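Local coordinates for surface protein SPB1 (Streptococcus agalactiae, PDB 4UZG), which forms the backbone subunit of the group B streptococcus type 2b pilus, probably joined into the fibre by sortase-catalysed linkage, at residues 57-62 with 80-85. Residues are numbered along the deposited sequence; the frame is centred on the assembly and turned at random.
Sequences YEVTIT and GKYNLL
Val59 sets its CG2 methyl squarely on one face of the Tyr82 ring. The carbon stands 3.7 Å from the ring centroid and 12° off the ring normal, which meets the geometry of a CH-pi contact. With CG2 anti to its own carbonyl carbon, the valine presents this branch over the ring centre, while Val59 CB lies nearer the rim, 4.0 Å from Tyr82 CD1. Tyr82 CG sits between its backbone N and carbonyl carbon (chi1 71°), and from there the ring reaches over to Val59 and its hydroxyl to a water.

The second apolar pair is Tyr57 with Leu84, whose side chains cross at about a right angle. Both leucine methyls close on the same ring carbon: Tyr57 CE2 is 3.6 Å from Leu84 CD1 and 3.7 Å from Leu84 CD2. The approach to the ring is oblique. Beyond this pair, the Tyr57 hydroxyl is hydrogen-bonded to Glu86, and its ring meets that of Phe91 with the planes at about 60°.

Polar contact runs through that one water. It donates to Tyr57 O over 3.2 Å and shares a 2.7 Å hydrogen bond with Tyr82 OH, lying at the ring edge in its plane. No direct hydrogen bond joins the segments, and the Val59 and Tyr82 CA atoms are 8.0 Å apart, too far for paired neighbouring strands.

Strand 68-73 separates strands 50-62 and 81-87 in the order of the mixed ten-strand sheet; its Leu71 touches both Val59 and Tyr82, and Ile93 and Ile95 of strand 90-96 add further apolar cover. The contact thus joins the two strands through side chains, with Tyr57, Val59 and Tyr82 buried and Leu84 partly exposed. Its chemistry is that of an apolar core with an aromatic face at its centre, in which a water bonded to both links the Tyr82 hydroxyl to the Tyr57 carbonyl.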
loop_
_atom_site.group_PDB
_atom_site.type_symbol
_atom_site.label_atom_id
_atom_site.label_comp_id
_atom_site.label_asym_id
_atom_site.label_seq_id
_atom_site.Cartn_x
_atom_site.Cartn_y
_atom_site.Cartn_z
ATOM N N TYR A 57 -1.422 -0.347 17.206
ATOM C CA TYR A 57 -2.667 0.437 17.310
ATOM C C TYR A 57 -2.541 1.670 18.173
ATOM O O TYR A 57 -1.862 1.674 19.207
ATOM C CB TYR A 57 -3.822 -0.413 17.916
ATOM C CG TYR A 57 -3.837 -1.782 17.337
ATOM C CD1 TYR A 57 -4.371 -2.016 16.082
ATOM C CD2 TYR A 57 -3.204 -2.818 17.991
ATOM C CE1 TYR A 57 -4.275 -3.251 15.470
ATOM C CE2 TYR A 57 -3.113 -4.077 17.394
ATOM C CZ TYR A 57 -3.622 -4.274 16.123
ATOM O OH TYR A 57 -3.526 -5.483 15.498
ATOM N N GLU A 58 -3.257 2.703 17.755
ATOM C CA GLU A 58 -3.609 3.813 18.626
ATOM C C GLU A 58 -5.133 3.897 18.560
ATOM O O GLU A 58 -5.700 4.045 17.472
ATOM C CB GLU A 58 -2.956 5.115 18.185
ATOM C CG GLU A 58 -3.261 6.270 19.106
ATOM C CD GLU A 58 -2.082 6.673 19.957
ATOM O OE1 GLU A 58 -1.239 5.798 20.254
ATOM O OE2 GLU A 58 -1.986 7.860 20.327
ATOM N N VAL A 59 -5.772 3.801 19.721
ATOM C CA VAL A 59 -7.221 3.736 19.806
ATOM C C VAL A 59 -7.690 4.942 20.621
ATOM O O VAL A 59 -7.276 5.104 21.767
ATOM C CB VAL A 59 -7.700 2.430 20.470
ATOM C CG1 VAL A 59 -9.209 2.350 20.421
ATOM C CG2 VAL A 59 -7.053 1.213 19.797
ATOM N N THR A 60 -8.553 5.767 20.035
ATOM C CA THR A 60 -9.040 6.952 20.710
ATOM C C THR A 60 -10.552 7.094 20.579
ATOM O O THR A 60 -11.181 6.609 19.627
ATOM C CB THR A 60 -8.388 8.242 20.148
ATOM O OG1 THR A 60 -8.715 8.372 18.765
ATOM C CG2 THR A 60 -6.885 8.296 20.337
ATOM N N ILE A 61 -11.097 7.815 21.552
ATOM C CA ILE A 61 -12.477 8.255 21.539
ATOM C C ILE A 61 -12.448 9.779 21.590
ATOM O O ILE A 61 -11.836 10.365 22.485
ATOM C CB ILE A 61 -13.284 7.696 22.741
ATOM C CG1 ILE A 61 -13.238 6.157 22.752
ATOM C CG2 ILE A 61 -14.713 8.216 22.684
ATOM C CD1 ILE A 61 -13.810 5.557 23.980
ATOM N N THR A 62 -13.113 10.419 20.636
ATOM C CA THR A 62 -13.162 11.883 20.556
ATOM C C THR A 62 -14.615 12.324 20.681
ATOM O O THR A 62 -15.475 11.871 19.917
ATOM C CB THR A 62 -12.582 12.377 19.230
ATOM O OG1 THR A 62 -11.267 11.844 19.057
ATOM C CG2 THR A 62 -12.506 13.902 19.215
ATOM N N GLY A 80 -11.616 3.742 29.601
ATOM C CA GLY A 80 -10.285 3.968 29.098
ATOM C C GLY A 80 -9.586 2.752 28.536
ATOM O O GLY A 80 -8.396 2.856 28.239
ATOM N N LYS A 81 -10.287 1.633 28.395
ATOM C CA LYS A 81 -9.683 0.351 27.993
ATOM C C LYS A 81 -10.154 -0.147 26.634
ATOM O O LYS A 81 -11.267 0.169 26.192
ATOM C CB LYS A 81 -9.985 -0.729 29.057
ATOM C CG LYS A 81 -9.547 -0.406 30.470
ATOM C CD LYS A 81 -8.072 -0.070 30.563
ATOM C CE LYS A 81 -7.178 -1.239 30.198
ATOM N NZ LYS A 81 -5.733 -0.901 30.401
ATOM N N TYR A 82 -9.335 -0.997 26.023
ATOM C CA TYR A 82 -9.789 -1.812 24.905
ATOM C C TYR A 82 -9.135 -3.170 24.998
ATOM O O TYR A 82 -7.986 -3.276 25.408
ATOM C CB TYR A 82 -9.497 -1.188 23.539
ATOM C CG TYR A 82 -8.040 -1.158 23.113
ATOM C CD1 TYR A 82 -7.208 -0.108 23.483
ATOM C CD2 TYR A 82 -7.508 -2.160 22.324
ATOM C CE1 TYR A 82 -5.880 -0.073 23.087
ATOM C CE2 TYR A 82 -6.188 -2.126 21.911
ATOM C CZ TYR A 82 -5.375 -1.086 22.288
ATOM O OH TYR A 82 -4.062 -1.075 21.852
ATOM N N ASN A 83 -9.871 -4.198 24.588
ATOM C CA ASN A 83 -9.340 -5.544 24.491
ATOM C C ASN A 83 -8.927 -5.823 23.058
ATOM O O ASN A 83 -9.535 -5.315 22.122
ATOM C CB ASN A 83 -10.421 -6.525 24.952
ATOM C CG ASN A 83 -9.942 -7.919 24.951
ATOM O OD1 ASN A 83 -9.216 -8.312 25.837
ATOM N ND2 ASN A 83 -10.280 -8.671 23.894
ATOM N N LEU A 84 -7.877 -6.611 22.876
ATOM C CA LEU A 84 -7.306 -6.908 21.568
ATOM C C LEU A 84 -7.173 -8.413 21.377
ATOM O O LEU A 84 -6.666 -9.115 22.256
ATOM C CB LEU A 84 -5.914 -6.278 21.476
ATOM C CG LEU A 84 -5.088 -6.584 20.223
ATOM C CD1 LEU A 84 -5.735 -5.995 18.974
ATOM C CD2 LEU A 84 -3.677 -6.073 20.415
ATOM N N LEU A 85 -7.553 -8.878 20.192
ATOM C CA LEU A 85 -7.257 -10.231 19.744
ATOM C C LEU A 85 -6.664 -10.137 18.351
ATOM O O LEU A 85 -7.252 -9.550 17.457
ATOM C CB LEU A 85 -8.532 -11.073 19.683
ATOM C CG LEU A 85 -8.361 -12.506 19.202
ATOM C CD1 LEU A 85 -7.402 -13.267 20.094
ATOM C CD2 LEU A 85 -9.703 -13.206 19.133
HETATM O O HOH W 1 -2.703 1.175 22.292
#